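Local coordinates for protein apicoplast TIC22, putative (Plasmodium falciparum 3D7, PDB 4E6Z) that acts as an essential chaperone required for protein import into the apicoplast, the relict plastid of the malaria parasite, at residues 75-80 / 257-262; 143-148 / 163-168; 171-176 / 215-220. All coordinates share one frame; numbering follows the deposited sequence.

Contact 1. Residues 75-80 / 257-262; sequences EVIPVF and FVPSTQ
Pro259 sets its ring against the backbone and side chains of Val76 to Pro78. Pro259 CG makes the close approach, 3.3 Å from Val76 O. Pro259 CG also lies 3.8 Å from Val76 CG2. Pro259 CB lies 4.0 Å from Pro78 CD, and the two proline rings cross at about a right angle. Val76 O is met by aliphatic carbon here, and no hydrogen bond crosses between the two segments.

Ile77 can be followed outward from its backbone. CB carries CG2, which makes no close contact across the interface, and CG1, which lies anti to the carbonyl carbon and beside the backbone N (chi1 -53°). Ile77 CG1 is 4.4 Å from Pro259 CG, a loose approach. The chain is then extended (chi2 167°), which carries CD1 to Phe257. There Ile77 CD1 lies over one face of the ring, 4.0 Å from Phe257 CG and 4.1 Å from Phe257 CB. It touches the base of the aromatic side chain, while the far end of the ring leads away. Ile77 also touches Met135, Leu104 and Phe214, and Leu74 packs on Phe257.

Just past Pro259, Ser260 takes the N-cap position. Ser260 OG accepts a weak bond of 3.3 Å from Gln262 N. Pro259 and Ser260 connect strand 255-258, an outermost strand of the mixed four-stranded sheet, to the serine-capped helix 261-272. In this strand-to-helix connection the proline packs against the residues leading into strand 78-83 and against its first residue, Pro78.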
loop_
_atom_site.group_PDB
_atom_site.type_symbol
_atom_site.label_atom_id
_atom_site.label_comp_id
_atom_site.label_asym_id
_atom_site.label_seq_id
_atom_site.Cartn_x
_atom_site.Cartn_y
_atom_site.Cartn_z
ATOM N N GLU A 75 -4.829 -3.620 8.879
ATOM C CA GLU A 75 -5.181 -4.993 8.541
ATOM C C GLU A 75 -5.972 -5.075 7.237
ATOM O O GLU A 75 -5.869 -6.058 6.499
ATOM C CB GLU A 75 -5.972 -5.630 9.687
ATOM C CG GLU A 75 -5.784 -7.131 9.824
ATOM C CD GLU A 75 -6.366 -7.672 11.120
ATOM O OE1 GLU A 75 -7.080 -6.917 11.816
ATOM O OE2 GLU A 75 -6.107 -8.851 11.446
ATOM N N VAL A 76 -6.756 -4.039 6.955
ATOM C CA VAL A 76 -7.601 -4.019 5.762
ATOM C C VAL A 76 -6.826 -3.652 4.495
ATOM O O VAL A 76 -7.368 -3.695 3.391
ATOM C CB VAL A 76 -8.780 -3.042 5.921
ATOM C CG1 VAL A 76 -9.551 -3.356 7.191
ATOM C CG2 VAL A 76 -8.276 -1.608 5.937
ATOM N N ILE A 77 -5.562 -3.282 4.657
ATOM C CA ILE A 77 -4.725 -2.946 3.515
ATOM C C ILE A 77 -3.944 -4.172 3.038
ATOM O O ILE A 77 -3.077 -4.676 3.754
ATOM C CB ILE A 77 -3.730 -1.829 3.862
ATOM C CG1 ILE A 77 -4.465 -0.623 4.454
ATOM C CG2 ILE A 77 -2.924 -1.434 2.633
ATOM C CD1 ILE A 77 -3.548 0.382 5.116
ATOM N N PRO A 78 -4.260 -4.658 1.826
ATOM C CA PRO A 78 -3.576 -5.807 1.227
ATOM C C PRO A 78 -2.137 -5.474 0.857
ATOM O O PRO A 78 -1.851 -4.343 0.465
ATOM C CB PRO A 78 -4.384 -6.072 -0.053
ATOM C CG PRO A 78 -5.679 -5.344 0.135
ATOM C CD PRO A 78 -5.333 -4.148 0.958
ATOM N N VAL A 79 -1.248 -6.453 0.995
ATOM C CA VAL A 79 0.129 -6.339 0.529
ATOM C C VAL A 79 0.479 -7.609 -0.246
ATOM O O VAL A 79 0.045 -8.708 0.116
ATOM C CB VAL A 79 1.114 -6.161 1.695
ATOM C CG1 VAL A 79 2.562 -6.153 1.183
ATOM C CG2 VAL A 79 0.797 -4.894 2.461
ATOM N N PHE A 80 1.259 -7.461 -1.311
ATOM C CA PHE A 80 1.506 -8.576 -2.214
ATOM C C PHE A 80 2.976 -8.948 -2.331
ATOM O O PHE A 80 3.846 -8.084 -2.404
ATOM C CB PHE A 80 0.913 -8.285 -3.593
ATOM C CG PHE A 80 -0.557 -8.004 -3.560
ATOM C CD1 PHE A 80 -1.479 -9.024 -3.728
ATOM C CD2 PHE A 80 -1.021 -6.717 -3.330
ATOM C CE1 PHE A 80 -2.840 -8.763 -3.683
ATOM C CE2 PHE A 80 -2.375 -6.452 -3.281
ATOM C CZ PHE A 80 -3.287 -7.475 -3.461
ATOM N N PHE A 257 -8.297 4.613 6.847
ATOM C CA PHE A 257 -7.617 4.147 5.642
ATOM C C PHE A 257 -8.587 3.525 4.647
ATOM O O PHE A 257 -9.375 2.648 4.999
ATOM C CB PHE A 257 -6.516 3.137 5.987
ATOM C CG PHE A 257 -5.259 3.767 6.511
ATOM C CD1 PHE A 257 -4.469 4.553 5.686
ATOM C CD2 PHE A 257 -4.857 3.562 7.820
ATOM C CE1 PHE A 257 -3.308 5.137 6.163
ATOM C CE2 PHE A 257 -3.697 4.142 8.302
ATOM C CZ PHE A 257 -2.921 4.931 7.473
ATOM N N VAL A 258 -8.529 3.990 3.404
ATOM C CA VAL A 258 -9.285 3.369 2.325
ATOM C C VAL A 258 -8.333 2.698 1.335
ATOM O O VAL A 258 -7.680 3.370 0.536
ATOM C CB VAL A 258 -10.168 4.384 1.574
ATOM C CG1 VAL A 258 -10.948 3.680 0.471
ATOM C CG2 VAL A 258 -11.117 5.110 2.539
ATOM N N PRO A 259 -8.252 1.363 1.390
ATOM C CA PRO A 259 -7.370 0.597 0.504
ATOM C C PRO A 259 -7.707 0.818 -0.965
ATOM O O PRO A 259 -8.839 1.158 -1.300
ATOM C CB PRO A 259 -7.673 -0.858 0.880
ATOM C CG PRO A 259 -8.297 -0.796 2.232
ATOM C CD PRO A 259 -9.041 0.492 2.279
ATOM N N SER A 260 -6.724 0.627 -1.834
ATOM C CA SER A 260 -6.975 0.614 -3.266
ATOM C C SER A 260 -8.090 -0.378 -3.557
ATOM O O SER A 260 -7.982 -1.552 -3.208
ATOM C CB SER A 260 -5.708 0.201 -4.019
ATOM O OG SER A 260 -5.983 -0.032 -5.389
ATOM N N THR A 261 -9.168 0.086 -4.181
ATOM C CA THR A 261 -10.277 -0.807 -4.501
ATOM C C THR A 261 -9.818 -1.914 -5.452
ATOM O O THR A 261 -10.373 -3.012 -5.455
ATOM C CB THR A 261 -11.480 -0.058 -5.110
ATOM O OG1 THR A 261 -11.100 0.541 -6.354
ATOM C CG2 THR A 261 -11.983 1.018 -4.154
ATOM N N GLN A 262 -8.802 -1.620 -6.253
ATOM C CA GLN A 262 -8.231 -2.625 -7.142
ATOM C C GLN A 262 -7.469 -3.703 -6.371
ATOM O O GLN A 262 -7.626 -4.894 -6.642
ATOM C CB GLN A 262 -7.331 -1.979 -8.198
ATOM C CG GLN A 262 -8.090 -1.379 -9.367
ATOM C CD GLN A 262 -7.202 -1.149 -10.574
ATOM O OE1 GLN A 262 -5.996 -0.930 -10.442
ATOM N NE2 GLN A 262 -7.794 -1.204 -11.763
#

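Contact 2. Residues 143-148 / 163-168; sequences KEFLQL and NIYWKL
The ring of Phe145 on helix 135-150 packs against strand 164-169 and receives the edge of the Tyr165 ring on one face. Phe145 CB points toward the strand, and CG, anti to the backbone N (chi1 169°), carries the ring on to it. The ring centroids of Phe145 and Tyr165 are 5.6 Å apart and the planes meet at 64°, an inclined T-shaped (edge-to-face) pair. Tyr165 CD1 makes the touch, 3.9 Å from Phe145 CE2. It sits over the rim of the phenylalanine ring and not over its centre.

Another part of the same ring meets backbone. Phe145 CD1 is 3.1 Å from Ile164 O, a close, oblique contact of a ring carbon with a carbonyl. Phe145 CE1 is 4.1 Å from Asn163 CB.

The Asn163 amide turns toward the next helical turn, where Asn163 ND2 comes within 3.2 Å of Leu148 CB. Leu148 thus offers the base of its side chain to a polar group. Ile164 CG2 covers one face of the Trp166 indole, near its rim. Glu144 OE1 stays 4.3 Å from Trp166 NE1, too far for a hydrogen bond.

Helix and strand run roughly antiparallel, and no hydrogen bond joins the two segments. Cohesion at this surface contact therefore rests on aromatic and van der Waals contact.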
loop_
_atom_site.group_PDB
_atom_site.type_symbol
_atom_site.label_atom_id
_atom_site.label_comp_id
_atom_site.label_asym_id
_atom_site.label_seq_id
_atom_site.Cartn_x
_atom_site.Cartn_y
_atom_site.Cartn_z
ATOM N N LYS A 143 9.120 -3.763 11.371
ATOM C CA LYS A 143 9.406 -3.398 12.755
ATOM C C LYS A 143 10.265 -4.453 13.443
ATOM O O LYS A 143 11.282 -4.136 14.060
ATOM C CB LYS A 143 8.099 -3.217 13.528
ATOM C CG LYS A 143 8.280 -2.875 14.995
ATOM C CD LYS A 143 6.987 -3.092 15.763
ATOM C CE LYS A 143 5.826 -2.376 15.095
ATOM N NZ LYS A 143 4.529 -2.681 15.757
ATOM N N GLU A 144 9.840 -5.708 13.337
ATOM C CA GLU A 144 10.578 -6.831 13.904
ATOM C C GLU A 144 12.011 -6.888 13.378
ATOM O O GLU A 144 12.891 -7.482 14.006
ATOM C CB GLU A 144 9.843 -8.138 13.602
ATOM C CG GLU A 144 10.741 -9.343 13.406
ATOM C CD GLU A 144 10.320 -10.180 12.216
ATOM O OE1 GLU A 144 10.742 -9.857 11.085
ATOM O OE2 GLU A 144 9.564 -11.156 12.409
ATOM N N PHE A 145 12.243 -6.265 12.228
ATOM C CA PHE A 145 13.569 -6.242 11.619
ATOM C C PHE A 145 14.539 -5.369 12.407
ATOM O O PHE A 145 15.668 -5.773 12.687
ATOM C CB PHE A 145 13.488 -5.756 10.170
ATOM C CG PHE A 145 14.825 -5.454 9.555
ATOM C CD1 PHE A 145 15.639 -6.477 9.097
ATOM C CD2 PHE A 145 15.266 -4.147 9.431
ATOM C CE1 PHE A 145 16.869 -6.202 8.530
ATOM C CE2 PHE A 145 16.496 -3.866 8.865
ATOM C CZ PHE A 145 17.298 -4.895 8.415
ATOM N N LEU A 146 14.085 -4.170 12.760
ATOM C CA LEU A 146 14.900 -3.213 13.501
ATOM C C LEU A 146 15.359 -3.778 14.842
ATOM O O LEU A 146 16.427 -3.423 15.344
ATOM C CB LEU A 146 14.111 -1.924 13.735
ATOM C CG LEU A 146 13.517 -1.250 12.497
ATOM C CD1 LEU A 146 12.599 -0.110 12.901
ATOM C CD2 LEU A 146 14.617 -0.758 11.569
ATOM N N GLN A 147 14.542 -4.656 15.417
ATOM C CA GLN A 147 14.832 -5.247 16.719
ATOM C C GLN A 147 15.938 -6.292 16.626
ATOM O O GLN A 147 16.993 -6.144 17.243
ATOM C CB GLN A 147 13.567 -5.875 17.306
ATOM C CG GLN A 147 12.409 -4.906 17.460
ATOM C CD GLN A 147 11.085 -5.615 17.658
ATOM O OE1 GLN A 147 11.031 -6.842 17.740
ATOM N NE2 GLN A 147 10.005 -4.843 17.730
ATOM N N LEU A 148 15.692 -7.345 15.853
ATOM C CA LEU A 148 16.677 -8.407 15.677
ATOM C C LEU A 148 17.994 -7.822 15.188
ATOM O O LEU A 148 19.053 -8.428 15.342
ATOM C CB LEU A 148 16.174 -9.455 14.684
ATOM C CG LEU A 148 14.733 -9.938 14.858
ATOM C CD1 LEU A 148 14.450 -11.108 13.927
ATOM C CD2 LEU A 148 14.459 -10.320 16.306
ATOM N N ASN A 163 19.732 -11.266 8.549
ATOM C CA ASN A 163 18.319 -10.907 8.615
ATOM C C ASN A 163 17.785 -10.324 7.313
ATOM O O ASN A 163 18.493 -9.616 6.597
ATOM C CB ASN A 163 18.058 -9.937 9.771
ATOM C CG ASN A 163 17.963 -10.641 11.109
ATOM O OD1 ASN A 163 17.697 -11.841 11.176
ATOM N ND2 ASN A 163 18.174 -9.891 12.187
ATOM N N ILE A 164 16.526 -10.628 7.018
ATOM C CA ILE A 164 15.890 -10.176 5.790
ATOM C C ILE A 164 15.348 -8.759 5.919
ATOM O O ILE A 164 14.627 -8.443 6.864
ATOM C CB ILE A 164 14.733 -11.108 5.383
ATOM C CG1 ILE A 164 15.259 -12.515 5.088
ATOM C CG2 ILE A 164 13.988 -10.540 4.180
ATOM C CD1 ILE A 164 14.174 -13.510 4.734
ATOM N N TYR A 165 15.703 -7.908 4.964
ATOM C CA TYR A 165 15.142 -6.567 4.895
ATOM C C TYR A 165 13.870 -6.565 4.049
ATOM O O TYR A 165 13.920 -6.724 2.829
ATOM C CB TYR A 165 16.164 -5.574 4.335
ATOM C CG TYR A 165 15.607 -4.181 4.132
ATOM C CD1 TYR A 165 15.209 -3.408 5.213
ATOM C CD2 TYR A 165 15.481 -3.640 2.860
ATOM C CE1 TYR A 165 14.698 -2.136 5.035
ATOM C CE2 TYR A 165 14.973 -2.369 2.670
ATOM C CZ TYR A 165 14.581 -1.622 3.761
ATOM O OH TYR A 165 14.074 -0.354 3.577
ATOM N N TRP A 166 12.732 -6.396 4.711
ATOM C CA TRP A 166 11.443 -6.363 4.033
ATOM C C TRP A 166 11.164 -4.970 3.479
ATOM O O TRP A 166 10.895 -4.037 4.233
ATOM C CB TRP A 166 10.335 -6.791 4.995
ATOM C CG TRP A 166 10.536 -8.175 5.525
ATOM C CD1 TRP A 166 11.155 -8.531 6.693
ATOM C CD2 TRP A 166 10.127 -9.395 4.900
ATOM N NE1 TRP A 166 11.148 -9.898 6.833
ATOM C CE2 TRP A 166 10.525 -10.453 5.744
ATOM C CE3 TRP A 166 9.461 -9.698 3.708
ATOM C CZ2 TRP A 166 10.279 -11.788 5.435
ATOM C CZ3 TRP A 166 9.220 -11.024 3.400
ATOM C CH2 TRP A 166 9.625 -12.052 4.261
ATOM N N LYS A 167 11.234 -4.840 2.157
ATOM C CA LYS A 167 11.088 -3.547 1.493
ATOM C C LYS A 167 9.677 -3.342 0.946
ATOM O O LYS A 167 9.220 -4.085 0.079
ATOM C CB LYS A 167 12.114 -3.419 0.366
ATOM C CG LYS A 167 12.009 -2.146 -0.445
ATOM C CD LYS A 167 12.974 -2.171 -1.622
ATOM C CE LYS A 167 14.417 -2.059 -1.162
ATOM N NZ LYS A 167 14.699 -0.733 -0.542
ATOM N N LEU A 168 8.995 -2.323 1.460
ATOM C CA LEU A 168 7.640 -2.010 1.020
ATOM C C LEU A 168 7.677 -1.111 -0.214
ATOM O O LEU A 168 8.353 -0.083 -0.221
ATOM C CB LEU A 168 6.861 -1.335 2.154
ATOM C CG LEU A 168 5.383 -0.993 1.933
ATOM C CD1 LEU A 168 4.543 -2.246 1.748
ATOM C CD2 LEU A 168 4.853 -0.165 3.095
#

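Contact 3. Residues 171-176 / 215-220; sequences SKRQLQ and DLEDLK
Gln174 OE1 is gripped by two donors, Leu216 N and Asn177 ND2. The bond from Leu216 N to Gln174 OE1 is 2.9 Å long and almost straight at the hydrogen (174°), with the donor above the plane of the Gln174 carbonyl. The other end of the amide is also used. Gln174 NE2 donates to Glu217 OE2 in a short bond of 2.6 Å. The carboxylate oxygen lies near the amide plane, but NE2 comes from above the carboxylate plane. The glutamine chain bends at chi2 (-50°), which turns CD back toward the start of helix 216-227.

Gln174 OE1 and Glu217 OE2, both acceptors, also lie 3.0 Å apart, so the fine placement of the amide is less certain.

Arg173 makes two different salt bridges. Its guanidinium stacks nearly parallel to the Glu217 carboxylate (planes 16° apart). Glu217 OE1 lies over the centre of the guanidinium, 3.6 Å from Arg173 NH1, with no N-H pointing at it. Asp215 OD2 instead approaches the guanidinium edge, 3.6 Å from Arg173 NH2. The stronger partner of OD2 is Ser260 OG.

Asp215 occupies the N-cap position but makes no capping bond with its side chain. Gln174 OE1 accepts from the first amide of helix 216-227. A side chain of helix 172-179 thus binds that helix start, beside a salt-bridge network of Arg173, Asp215 and Glu217.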
loop_
_atom_site.group_PDB
_atom_site.type_symbol
_atom_site.label_atom_id
_atom_site.label_comp_id
_atom_site.label_asym_id
_atom_site.label_seq_id
_atom_site.Cartn_x
_atom_site.Cartn_y
_atom_site.Cartn_z
ATOM N N SER A 171 2.471 1.816 -4.665
ATOM C CA SER A 171 1.972 1.716 -6.029
ATOM C C SER A 171 2.752 2.641 -6.950
ATOM O O SER A 171 2.841 3.845 -6.706
ATOM C CB SER A 171 0.485 2.068 -6.085
ATOM O OG SER A 171 0.023 2.115 -7.425
ATOM N N LYS A 172 3.317 2.074 -8.008
ATOM C CA LYS A 172 4.101 2.854 -8.958
ATOM C C LYS A 172 3.263 3.994 -9.537
ATOM O O LYS A 172 3.744 5.112 -9.696
ATOM C CB LYS A 172 4.616 1.954 -10.080
ATOM C CG LYS A 172 5.522 2.646 -11.078
ATOM C CD LYS A 172 5.751 1.768 -12.299
ATOM C CE LYS A 172 6.804 2.361 -13.219
ATOM N NZ LYS A 172 8.160 2.357 -12.595
ATOM N N ARG A 173 2.003 3.697 -9.838
ATOM C CA ARG A 173 1.101 4.661 -10.454
ATOM C C ARG A 173 0.677 5.774 -9.482
ATOM O O ARG A 173 0.449 6.908 -9.892
ATOM C CB ARG A 173 -0.127 3.937 -11.016
ATOM C CG ARG A 173 -1.118 4.842 -11.723
ATOM C CD ARG A 173 -2.351 4.072 -12.172
ATOM N NE ARG A 173 -3.056 3.463 -11.048
ATOM C CZ ARG A 173 -4.299 2.993 -11.108
ATOM N NH1 ARG A 173 -4.987 3.070 -12.240
ATOM N NH2 ARG A 173 -4.857 2.454 -10.031
ATOM N N GLN A 174 0.567 5.449 -8.198
ATOM C CA GLN A 174 0.185 6.443 -7.203
ATOM C C GLN A 174 1.354 7.357 -6.834
ATOM O O GLN A 174 1.153 8.533 -6.532
ATOM C CB GLN A 174 -0.401 5.780 -5.951
ATOM C CG GLN A 174 -1.627 4.916 -6.221
ATOM C CD GLN A 174 -2.685 5.630 -7.049
ATOM O OE1 GLN A 174 -2.950 6.818 -6.855
ATOM N NE2 GLN A 174 -3.294 4.906 -7.979
ATOM N N LEU A 175 2.571 6.822 -6.859
ATOM C CA LEU A 175 3.758 7.640 -6.627
ATOM C C LEU A 175 3.859 8.713 -7.695
ATOM O O LEU A 175 4.236 9.851 -7.416
ATOM C CB LEU A 175 5.021 6.784 -6.628
ATOM C CG LEU A 175 5.360 6.071 -5.318
ATOM C CD1 LEU A 175 6.356 4.930 -5.563
ATOM C CD2 LEU A 175 5.901 7.074 -4.309
ATOM N N GLN A 176 3.514 8.343 -8.921
ATOM C CA GLN A 176 3.465 9.306 -10.007
ATOM C C GLN A 176 2.350 10.327 -9.785
ATOM O O GLN A 176 2.560 11.531 -9.930
ATOM C CB GLN A 176 3.272 8.602 -11.347
ATOM C CG GLN A 176 3.358 9.546 -12.532
ATOM C CD GLN A 176 4.632 10.378 -12.528
ATOM O OE1 GLN A 176 5.736 9.857 -12.719
ATOM N NE2 GLN A 176 4.482 11.684 -12.314
ATOM N N ASP A 215 -5.382 4.983 -3.428
ATOM C CA ASP A 215 -5.556 5.339 -4.832
ATOM C C ASP A 215 -6.185 6.719 -5.001
ATOM O O ASP A 215 -7.273 6.986 -4.489
ATOM C CB ASP A 215 -6.386 4.285 -5.566
ATOM C CG ASP A 215 -5.608 3.003 -5.824
ATOM O OD1 ASP A 215 -4.561 2.799 -5.170
ATOM O OD2 ASP A 215 -6.044 2.204 -6.681
ATOM N N LEU A 216 -5.484 7.592 -5.718
ATOM C CA LEU A 216 -5.994 8.915 -6.034
ATOM C C LEU A 216 -7.370 8.813 -6.685
ATOM O O LEU A 216 -8.287 9.553 -6.339
ATOM C CB LEU A 216 -5.032 9.657 -6.965
ATOM C CG LEU A 216 -5.540 11.003 -7.501
ATOM C CD1 LEU A 216 -5.949 11.928 -6.363
ATOM C CD2 LEU A 216 -4.503 11.676 -8.389
ATOM N N GLU A 217 -7.505 7.883 -7.626
ATOM C CA GLU A 217 -8.749 7.721 -8.370
ATOM C C GLU A 217 -9.935 7.356 -7.472
ATOM O O GLU A 217 -11.081 7.683 -7.787
ATOM C CB GLU A 217 -8.582 6.711 -9.512
ATOM C CG GLU A 217 -7.497 5.658 -9.280
ATOM C CD GLU A 217 -6.097 6.146 -9.633
ATOM O OE1 GLU A 217 -5.774 6.240 -10.837
ATOM O OE2 GLU A 217 -5.314 6.423 -8.701
ATOM N N ASP A 218 -9.659 6.689 -6.353
ATOM C CA ASP A 218 -10.701 6.405 -5.365
ATOM C C ASP A 218 -11.135 7.695 -4.667
ATOM O O ASP A 218 -12.321 7.910 -4.423
ATOM C CB ASP A 218 -10.215 5.389 -4.329
ATOM C CG ASP A 218 -10.074 3.981 -4.902
ATOM O OD1 ASP A 218 -10.671 3.691 -5.964
ATOM O OD2 ASP A 218 -9.371 3.159 -4.278
ATOM N N LEU A 219 -10.162 8.541 -4.343
ATOM C CA LEU A 219 -10.429 9.827 -3.718
ATOM C C LEU A 219 -11.284 10.701 -4.626
ATOM O O LEU A 219 -12.337 11.190 -4.218
ATOM C CB LEU A 219 -9.120 10.547 -3.376
ATOM C CG LEU A 219 -9.264 12.000 -2.905
ATOM C CD1 LEU A 219 -10.144 12.084 -1.673
ATOM C CD2 LEU A 219 -7.903 12.632 -2.638
ATOM N N LYS A 220 -10.825 10.894 -5.860
ATOM C CA LYS A 220 -11.560 11.690 -6.836
ATOM C C LYS A 220 -12.964 11.142 -7.053
ATOM O O LYS A 220 -13.895 11.887 -7.358
ATOM C CB LYS A 220 -10.804 11.753 -8.164
ATOM C CG LYS A 220 -9.590 12.670 -8.135
ATOM C CD LYS A 220 -8.871 12.708 -9.473
ATOM C CE LYS A 220 -7.690 13.671 -9.429
ATOM N NZ LYS A 220 -6.844 13.611 -10.658
#

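In the fold
Contacts 1 and 3 are neighbours, with centres about 12 Å apart. Probable hydrogen bonds join Ser260 OG to Asp215 OD2 (2.6 Å) and Thr261 N to Asp218 OD2 (3.1 Å). They tie the starts of helices 216-227 and 261-272 together near the centre of the molecule. Contact 2 is at the surface. Its centre is about 21 Å from that of contact 1, but their nearest atoms are only about 4 Å apart, without touching. Its centre is about 27 Å from that of contact 3, into which strand 164-169 leads through helix 172-179. Contact 1 closes a loop that holds both others. A glycerol, probably from the crystallisation liquor, lies about 6 Å from the Trp166 side chain.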